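Local coordinates for protein type ii site-specific deoxyribonuclease (Klebsiella pneumoniae, PDB 6EKR) that probably cleaves double-stranded DNA at a specific sequence, as a dimeric type II restriction endonuclease of the PD-(D/E)xK nuclease family, at residues Arg202-Asp214 and Val246-Leu260. The protein carries 2 engineered substitutions. Numbering follows the deposited sequence.
Sequences RIVQPFAQQRILD and VPGTIRLYQKYLSSL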
ATOM      1  N   ARG A 202       4.585  -0.407   0.363  1.00 58.20           N
ATOM      2  CA  ARG A 202       4.356  -0.996   1.689  1.00 57.65           C
ATOM      3  C   ARG A 202       5.394  -0.543   2.724  1.00 56.65           C
ATOM      4  O   ARG A 202       5.573  -1.191   3.753  1.00 56.40           O
ATOM      5  CB  ARG A 202       4.333  -2.529   1.614  1.00 57.55           C
ATOM      6  CG  ARG A 202       3.545  -3.113   0.461  1.00 57.96           C
ATOM      7  CD  ARG A 202       3.476  -4.657   0.503  1.00 59.07           C
ATOM      8  NE  ARG A 202       4.755  -5.375   0.709  1.00 62.02           N
ATOM      9  CZ  ARG A 202       5.770  -5.441  -0.162  1.00 62.67           C
ATOM     10  NH1 ARG A 202       5.726  -4.802  -1.335  1.00 62.54           N
ATOM     11  NH2 ARG A 202       6.852  -6.145   0.156  1.00 62.73           N
ATOM     12  N   ILE A 203       6.073   0.564   2.441  1.00 55.89           N
ATOM     13  CA  ILE A 203       7.106   1.099   3.330  1.00 55.21           C
ATOM     14  C   ILE A 203       6.501   1.747   4.581  1.00 54.97           C
ATOM     15  O   ILE A 203       7.117   1.722   5.652  1.00 55.13           O
ATOM     16  CB  ILE A 203       8.087   2.074   2.582  1.00 55.22           C
ATOM     17  CG1 ILE A 203       9.140   2.674   3.531  1.00 54.97           C
ATOM     18  CG2 ILE A 203       7.337   3.176   1.842  1.00 54.61           C
ATOM     19  CD1 ILE A 203      10.176   1.680   4.043  1.00 53.95           C
ATOM     20  N   VAL A 204       5.296   2.305   4.447  1.00 54.17           N
ATOM     21  CA  VAL A 204       4.584   2.896   5.581  1.00 53.48           C
ATOM     22  C   VAL A 204       4.173   1.841   6.610  1.00 52.98           C
ATOM     23  O   VAL A 204       4.094   2.127   7.800  1.00 52.86           O
ATOM     24  CB  VAL A 204       3.345   3.726   5.123  1.00 53.78           C
ATOM     25  CG1 VAL A 204       2.423   2.903   4.206  1.00 53.92           C
ATOM     26  CG2 VAL A 204       2.576   4.302   6.323  1.00 52.91           C
ATOM     27  N   GLN A 205       3.949   0.621   6.139  1.00 52.36           N
ATOM     28  CA  GLN A 205       3.356  -0.442   6.944  1.00 52.09           C
ATOM     29  C   GLN A 205       4.098  -0.769   8.274  1.00 51.23           C
ATOM     30  O   GLN A 205       3.461  -0.862   9.333  1.00 51.03           O
ATOM     31  CB  GLN A 205       3.128  -1.685   6.073  1.00 52.21           C
ATOM     32  CG  GLN A 205       1.824  -2.421   6.358  1.00 55.13           C
ATOM     33  CD  GLN A 205       0.561  -1.632   5.939  1.00 58.10           C
ATOM     34  OE1 GLN A 205       0.213  -1.552   4.746  1.00 57.58           O
ATOM     35  NE2 GLN A 205      -0.134  -1.060   6.933  1.00 58.41           N
ATOM     36  N   PRO A 206       5.436  -0.941   8.231  1.00 50.33           N
ATOM     37  CA  PRO A 206       6.162  -1.137   9.490  1.00 49.71           C
ATOM     38  C   PRO A 206       6.134   0.071  10.428  1.00 49.08           C
ATOM     39  O   PRO A 206       6.148  -0.107  11.643  1.00 49.16           O
ATOM     40  CB  PRO A 206       7.599  -1.415   9.038  1.00 49.66           C
ATOM     41  CG  PRO A 206       7.689  -0.872   7.669  1.00 50.05           C
ATOM     42  CD  PRO A 206       6.336  -1.009   7.067  1.00 50.24           C
ATOM     43  N   PHE A 207       6.103   1.278   9.867  1.00 48.40           N
ATOM     44  CA  PHE A 207       6.076   2.500  10.662  1.00 47.61           C
ATOM     45  C   PHE A 207       4.745   2.618  11.372  1.00 47.15           C
ATOM     46  O   PHE A 207       4.709   2.748  12.581  1.00 47.07           O
ATOM     47  CB  PHE A 207       6.346   3.743   9.799  1.00 47.80           C
ATOM     48  CG  PHE A 207       7.781   3.891   9.365  1.00 47.46           C
ATOM     49  CD1 PHE A 207       8.721   4.475  10.211  1.00 47.44           C
ATOM     50  CD2 PHE A 207       8.191   3.445   8.110  1.00 46.80           C
ATOM     51  CE1 PHE A 207      10.057   4.607   9.813  1.00 48.26           C
ATOM     52  CE2 PHE A 207       9.518   3.571   7.702  1.00 47.43           C
ATOM     53  CZ  PHE A 207      10.454   4.155   8.551  1.00 47.83           C
ATOM     54  N   ALA A 208       3.656   2.546  10.614  1.00 46.87           N
ATOM     55  CA  ALA A 208       2.308   2.576  11.172  1.00 46.69           C
ATOM     56  C   ALA A 208       2.119   1.528  12.269  1.00 46.84           C
ATOM     57  O   ALA A 208       1.552   1.820  13.331  1.00 47.15           O
ATOM     58  CB  ALA A 208       1.295   2.374  10.092  1.00 46.57           C
ATOM     59  N   GLN A 209       2.602   0.314  12.018  1.00 46.62           N
ATOM     60  CA  GLN A 209       2.500  -0.767  12.993  1.00 46.22           C
ATOM     61  C   GLN A 209       3.246  -0.443  14.290  1.00 46.14           C
ATOM     62  O   GLN A 209       2.747  -0.730  15.381  1.00 46.00           O
ATOM     63  CB  GLN A 209       3.009  -2.066  12.392  1.00 45.95           C
ATOM     64  CG  GLN A 209       2.793  -3.266  13.264  1.00 46.40           C
ATOM     65  CD  GLN A 209       3.333  -4.534  12.644  1.00 48.19           C
ATOM     66  OE1 GLN A 209       2.667  -5.575  12.660  1.00 48.84           O
ATOM     67  NE2 GLN A 209       4.547  -4.460  12.085  1.00 48.44           N
ATOM     68  N   GLN A 210       4.431   0.158  14.164  1.00 46.07           N
ATOM     69  CA  GLN A 210       5.243   0.536  15.321  1.00 46.23           C
ATOM     70  C   GLN A 210       4.507   1.554  16.189  1.00 46.69           C
ATOM     71  O   GLN A 210       4.410   1.392  17.416  1.00 46.71           O
ATOM     72  CB  GLN A 210       6.601   1.080  14.870  1.00 46.11           C
ATOM     73  CG  GLN A 210       7.587   1.416  15.983  1.00 45.73           C
ATOM     74  CD  GLN A 210       7.653   0.371  17.092  1.00 45.93           C
ATOM     75  OE1 GLN A 210       7.446   0.697  18.255  1.00 46.30           O
ATOM     76  NE2 GLN A 210       7.933  -0.884  16.738  1.00 44.97           N
ATOM     77  N   ARG A 211       3.980   2.587  15.531  1.00 47.01           N
ATOM     78  CA  ARG A 211       3.127   3.584  16.151  1.00 47.35           C
ATOM     79  C   ARG A 211       1.996   2.935  16.943  1.00 47.76           C
ATOM     80  O   ARG A 211       1.807   3.233  18.129  1.00 48.03           O
ATOM     81  CB  ARG A 211       2.554   4.503  15.078  1.00 47.35           C
ATOM     82  CG  ARG A 211       1.395   5.374  15.527  1.00 48.53           C
ATOM     83  CD  ARG A 211       1.846   6.517  16.401  1.00 51.72           C
ATOM     84  NE  ARG A 211       2.082   6.079  17.770  1.00 55.03           N
ATOM     85  CZ  ARG A 211       2.353   6.891  18.789  1.00 56.50           C
ATOM     86  NH1 ARG A 211       2.411   8.208  18.588  1.00 57.67           N
ATOM     87  NH2 ARG A 211       2.554   6.386  20.006  1.00 55.59           N
ATOM     88  N   ILE A 212       1.257   2.039  16.289  1.00 47.98           N
ATOM     89  CA  ILE A 212       0.113   1.384  16.914  1.00 47.99           C
ATOM     90  C   ILE A 212       0.528   0.602  18.157  1.00 48.18           C
ATOM     91  O   ILE A 212      -0.126   0.704  19.187  1.00 48.38           O
ATOM     92  CB  ILE A 212      -0.673   0.511  15.906  1.00 48.09           C
ATOM     93  CG1 ILE A 212      -1.458   1.409  14.946  1.00 47.88           C
ATOM     94  CG2 ILE A 212      -1.630  -0.452  16.622  1.00 47.98           C
ATOM     95  CD1 ILE A 212      -1.660   0.812  13.571  1.00 48.40           C
ATOM     96  N   LEU A 213       1.629  -0.138  18.072  1.00 48.39           N
ATOM     97  CA  LEU A 213       2.122  -0.911  19.217  1.00 48.53           C
ATOM     98  C   LEU A 213       2.594  -0.033  20.382  1.00 49.16           C
ATOM     99  O   LEU A 213       2.454  -0.412  21.547  1.00 48.73           O
ATOM    100  CB  LEU A 213       3.246  -1.849  18.792  1.00 48.05           C
ATOM    101  CG  LEU A 213       2.941  -2.924  17.765  1.00 47.11           C
ATOM    102  CD1 LEU A 213       4.238  -3.309  17.085  1.00 47.39           C
ATOM    103  CD2 LEU A 213       2.292  -4.120  18.401  1.00 45.90           C
ATOM    104  N   ASP A 214       3.168   1.123  20.057  1.00 50.31           N
ATOM    105  CA  ASP A 214       3.599   2.087  21.072  1.00 51.53           C
ATOM    106  C   ASP A 214       2.387   2.669  21.803  1.00 52.19           C
ATOM    107  O   ASP A 214       2.411   2.853  23.026  1.00 52.49           O
ATOM    108  CB  ASP A 214       4.424   3.237  20.455  1.00 51.66           C
ATOM    109  CG  ASP A 214       5.792   2.795  19.940  1.00 52.15           C
ATOM    110  OD1 ASP A 214       6.443   1.926  20.567  1.00 53.21           O
ATOM    111  OD2 ASP A 214       6.226   3.341  18.900  1.00 52.40           O
ATOM    112  N   VAL A 246      12.798   6.290  -1.459  1.00 50.22           N
ATOM    113  CA  VAL A 246      11.917   7.358  -1.046  1.00 49.83           C
ATOM    114  C   VAL A 246      12.494   8.023   0.229  1.00 49.65           C
ATOM    115  O   VAL A 246      11.879   7.982   1.298  1.00 49.66           O
ATOM    116  CB  VAL A 246      10.437   6.830  -0.899  1.00 49.82           C
ATOM    117  CG1 VAL A 246       9.794   6.664  -2.251  1.00 49.27           C
ATOM    118  CG2 VAL A 246      10.388   5.498  -0.170  1.00 49.41           C
ATOM    119  N   PRO A 247      13.682   8.652   0.110  1.00 49.48           N
ATOM    120  CA  PRO A 247      14.414   9.108   1.293  1.00 49.36           C
ATOM    121  C   PRO A 247      13.651  10.152   2.096  1.00 49.32           C
ATOM    122  O   PRO A 247      13.710  10.133   3.324  1.00 49.10           O
ATOM    123  CB  PRO A 247      15.695   9.712   0.709  1.00 49.32           C
ATOM    124  CG  PRO A 247      15.363  10.045  -0.694  1.00 49.27           C
ATOM    125  CD  PRO A 247      14.396   9.000  -1.132  1.00 49.66           C
ATOM    126  N   GLY A 248      12.939  11.042   1.401  1.00 49.44           N
ATOM    127  CA  GLY A 248      12.101  12.046   2.047  1.00 49.62           C
ATOM    128  C   GLY A 248      11.009  11.407   2.883  1.00 50.11           C
ATOM    129  O   GLY A 248      10.758  11.812   4.025  1.00 50.29           O
ATOM    130  N   THR A 249      10.368  10.391   2.317  1.00 50.26           N
ATOM    131  CA  THR A 249       9.271   9.709   2.978  1.00 50.65           C
ATOM    132  C   THR A 249       9.705   8.996   4.266  1.00 50.83           C
ATOM    133  O   THR A 249       9.013   9.063   5.287  1.00 51.02           O
ATOM    134  CB  THR A 249       8.562   8.770   1.985  1.00 50.72           C
ATOM    135  OG1 THR A 249       7.661   9.552   1.198  1.00 51.30           O
ATOM    136  CG2 THR A 249       7.774   7.678   2.688  1.00 50.59           C
ATOM    137  N   ILE A 250      10.861   8.348   4.221  1.00 50.90           N
ATOM    138  CA  ILE A 250      11.357   7.589   5.360  1.00 50.97           C
ATOM    139  C   ILE A 250      11.748   8.524   6.492  1.00 51.11           C
ATOM    140  O   ILE A 250      11.574   8.195   7.663  1.00 51.15           O
ATOM    141  CB  ILE A 250      12.526   6.666   4.964  1.00 50.84           C
ATOM    142  CG1 ILE A 250      12.077   5.712   3.860  1.00 50.83           C
ATOM    143  CG2 ILE A 250      12.985   5.848   6.148  1.00 51.16           C
ATOM    144  CD1 ILE A 250      13.199   4.953   3.216  1.00 51.74           C
ATOM    145  N   ARG A 251      12.260   9.697   6.139  1.00 51.47           N
ATOM    146  CA  ARG A 251      12.597  10.705   7.136  1.00 52.15           C
ATOM    147  C   ARG A 251      11.341  11.245   7.820  1.00 52.33           C
ATOM    148  O   ARG A 251      11.259  11.274   9.048  1.00 52.24           O
ATOM    149  CB  ARG A 251      13.395  11.842   6.509  1.00 52.49           C
ATOM    150  CG  ARG A 251      14.791  11.464   6.029  1.00 53.18           C
ATOM    151  CD  ARG A 251      15.416  12.625   5.280  1.00 55.50           C
ATOM    152  NE  ARG A 251      15.248  13.873   6.019  1.00 58.50           N
ATOM    153  CZ  ARG A 251      15.532  15.081   5.543  1.00 60.78           C
ATOM    154  NH1 ARG A 251      16.016  15.220   4.315  1.00 62.48           N
ATOM    155  NH2 ARG A 251      15.336  16.154   6.302  1.00 61.42           N
ATOM    156  N   LEU A 252      10.355  11.656   7.023  1.00 52.57           N
ATOM    157  CA  LEU A 252       9.046  12.007   7.562  1.00 53.02           C
ATOM    158  C   LEU A 252       8.520  10.894   8.457  1.00 52.97           C
ATOM    159  O   LEU A 252       8.033  11.155   9.559  1.00 53.26           O
ATOM    160  CB  LEU A 252       8.046  12.298   6.446  1.00 53.08           C
ATOM    161  CG  LEU A 252       7.897  13.742   5.953  1.00 54.15           C
ATOM    162  CD1 LEU A 252       9.161  14.250   5.257  1.00 56.45           C
ATOM    163  CD2 LEU A 252       6.709  13.857   5.004  1.00 53.87           C
ATOM    164  N   TYR A 253       8.639   9.653   8.001  1.00 52.86           N
ATOM    165  CA  TYR A 253       8.161   8.533   8.783  1.00 52.95           C
ATOM    166  C   TYR A 253       8.922   8.349  10.095  1.00 53.06           C
ATOM    167  O   TYR A 253       8.300   8.236  11.143  1.00 52.79           O
ATOM    168  CB  TYR A 253       8.134   7.248   7.953  1.00 53.22           C
ATOM    169  CG  TYR A 253       7.030   7.188   6.897  1.00 53.31           C
ATOM    170  CD1 TYR A 253       6.030   8.158   6.824  1.00 52.52           C
ATOM    171  CD2 TYR A 253       6.982   6.134   5.985  1.00 53.87           C
ATOM    172  CE1 TYR A 253       5.035   8.090   5.860  1.00 52.69           C
ATOM    173  CE2 TYR A 253       5.987   6.051   5.026  1.00 53.53           C
ATOM    174  CZ  TYR A 253       5.017   7.027   4.966  1.00 53.41           C
ATOM    175  OH  TYR A 253       4.036   6.925   4.001  1.00 53.24           O
ATOM    176  N   GLN A 254      10.254   8.352  10.041  1.00 53.41           N
ATOM    177  CA  GLN A 254      11.087   8.249  11.253  1.00 54.05           C
ATOM    178  C   GLN A 254      10.820   9.340  12.275  1.00 54.64           C
ATOM    179  O   GLN A 254      10.777   9.081  13.484  1.00 54.77           O
ATOM    180  CB  GLN A 254      12.575   8.297  10.920  1.00 53.95           C
ATOM    181  CG  GLN A 254      13.238   6.959  10.825  1.00 54.00           C
ATOM    182  CD  GLN A 254      13.125   6.172  12.095  1.00 53.31           C
ATOM    183  OE1 GLN A 254      12.202   5.384  12.263  1.00 54.47           O
ATOM    184  NE2 GLN A 254      14.055   6.382  13.001  1.00 52.23           N
ATOM    185  N   LYS A 255      10.667  10.565  11.784  1.00 55.12           N
ATOM    186  CA  LYS A 255      10.558  11.707  12.659  1.00 55.69           C
ATOM    187  C   LYS A 255       9.147  11.866  13.198  1.00 55.54           C
ATOM    188  O   LYS A 255       8.963  11.972  14.405  1.00 55.94           O
ATOM    189  CB  LYS A 255      11.019  12.978  11.950  1.00 56.04           C
ATOM    190  CG  LYS A 255      11.183  14.157  12.895  1.00 58.41           C
ATOM    191  CD  LYS A 255      12.144  15.214  12.339  1.00 62.13           C
ATOM    192  CE  LYS A 255      12.545  16.211  13.429  1.00 63.79           C
ATOM    193  NZ  LYS A 255      13.469  17.257  12.910  1.00 65.37           N
ATOM    194  N   TYR A 256       8.154  11.854  12.316  1.00 55.32           N
ATOM    195  CA  TYR A 256       6.811  12.260  12.707  1.00 55.07           C
ATOM    196  C   TYR A 256       5.788  11.120  12.836  1.00 55.01           C
ATOM    197  O   TYR A 256       4.764  11.285  13.495  1.00 55.15           O
ATOM    198  CB  TYR A 256       6.309  13.375  11.783  1.00 55.26           C
ATOM    199  CG  TYR A 256       7.322  14.488  11.563  1.00 55.67           C
ATOM    200  CD1 TYR A 256       7.588  15.443  12.558  1.00 56.27           C
ATOM    201  CD2 TYR A 256       8.018  14.585  10.363  1.00 55.68           C
ATOM    202  CE1 TYR A 256       8.530  16.467  12.354  1.00 56.26           C
ATOM    203  CE2 TYR A 256       8.957  15.594  10.143  1.00 56.72           C
ATOM    204  CZ  TYR A 256       9.215  16.535  11.136  1.00 57.00           C
ATOM    205  OH  TYR A 256      10.159  17.525  10.887  1.00 56.32           O
ATOM    206  N   LEU A 257       6.055   9.967  12.229  1.00 54.85           N
ATOM    207  CA  LEU A 257       5.132   8.835  12.346  1.00 54.75           C
ATOM    208  C   LEU A 257       5.528   7.853  13.444  1.00 55.05           C
ATOM    209  O   LEU A 257       4.710   7.519  14.310  1.00 55.44           O
ATOM    210  CB  LEU A 257       4.970   8.100  11.012  1.00 54.90           C
ATOM    211  CG  LEU A 257       4.047   6.875  10.954  1.00 54.67           C
ATOM    212  CD1 LEU A 257       2.629   7.221  11.373  1.00 54.44           C
ATOM    213  CD2 LEU A 257       4.044   6.302   9.557  1.00 54.48           C
ATOM    214  N   SER A 258       6.775   7.387  13.404  1.00 54.95           N
ATOM    215  CA  SER A 258       7.257   6.402  14.360  1.00 54.86           C
ATOM    216  C   SER A 258       8.740   6.145  14.169  1.00 54.54           C
ATOM    217  O   SER A 258       9.283   6.411  13.103  1.00 54.86           O
ATOM    218  CB  SER A 258       6.494   5.092  14.184  1.00 55.04           C
ATOM    219  OG  SER A 258       6.480   4.354  15.395  1.00 56.59           O
ATOM    220  N   SER A 259       9.394   5.600  15.187  1.00 53.99           N
ATOM    221  CA  SER A 259      10.807   5.279  15.073  1.00 53.81           C
ATOM    222  C   SER A 259      11.066   3.773  15.035  1.00 53.22           C
ATOM    223  O   SER A 259      10.606   3.034  15.899  1.00 53.33           O
ATOM    224  CB  SER A 259      11.591   5.932  16.205  1.00 53.82           C
ATOM    225  OG  SER A 259      10.931   5.692  17.429  1.00 55.58           O
ATOM    226  N   LEU A 260      11.795   3.333  14.013  1.00 52.70           N
ATOM    227  CA  LEU A 260      12.268   1.952  13.922  1.00 52.19           C
ATOM    228  C   LEU A 260      13.736   1.895  14.311  1.00 52.53           C
ATOM    229  O   LEU A 260      14.480   2.868  14.129  1.00 52.56           O
ATOM    230  CB  LEU A 260      12.095   1.381  12.510  1.00 51.56           C
ATOM    231  CG  LEU A 260      10.775   1.556  11.772  1.00 50.31           C
ATOM    232  CD1 LEU A 260      10.875   0.852  10.447  1.00 49.37           C
ATOM    233  CD2 LEU A 260       9.592   1.039  12.577  1.00 48.73           C
TER
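Phe207 lays its ring between Tyr253 and Leu260, as a knob in a hole formed by Ile250, Tyr253, Gln254 and Leu257. The helices it joins, 204-214 and 247-257, run parallel, their axes approaching to 10.3 Å with an angle of 2° between them. They neighbour the mixed sheet of the PD-(D/E)xK nuclease fold, and Pro206 and Leu260 both touch its strand 222-227. Two CH-pi contacts define the sandwich: Tyr253 CB stands 3.5 Å from the Phe207 ring centroid, almost on the normal, while Leu260 CD1 approaches the opposite face 3.9 Å from that centroid, offset toward the rim. With CG anti to its carbonyl carbon (chi1 -73°), Phe207 reaches across to helix 247-257. Its ring is oblique to that of Tyr253, the planes meeting at 53°.

Toward the N-terminal end of helix 204-214, Tyr253 CE2 lies 3.5 Å from Val204 CB, and the tyrosine hydroxyl makes a weak hydrogen bond to Gln205 of the second subunit, so the pair borders the dimer interface. Leu257 CD2 packs 3.5 Å from Phe207 CB, at the root of the ring.

A wider pi-type turn spans Tyr253 to Leu257, and Tyr253 O accepts from the backbone N of both Leu257 and Ser258. Ser258 then approaches helix 204-214, with its CB 3.4 Å from Phe207 O. Gln254 ties the following chain back: Leu260 N donates in a nearly straight bond to a lone pair of Gln254 OE1 at 2.7 Å, and the same oxygen lies in the plane of the Phe207 ring, 3.3 Å from CE1.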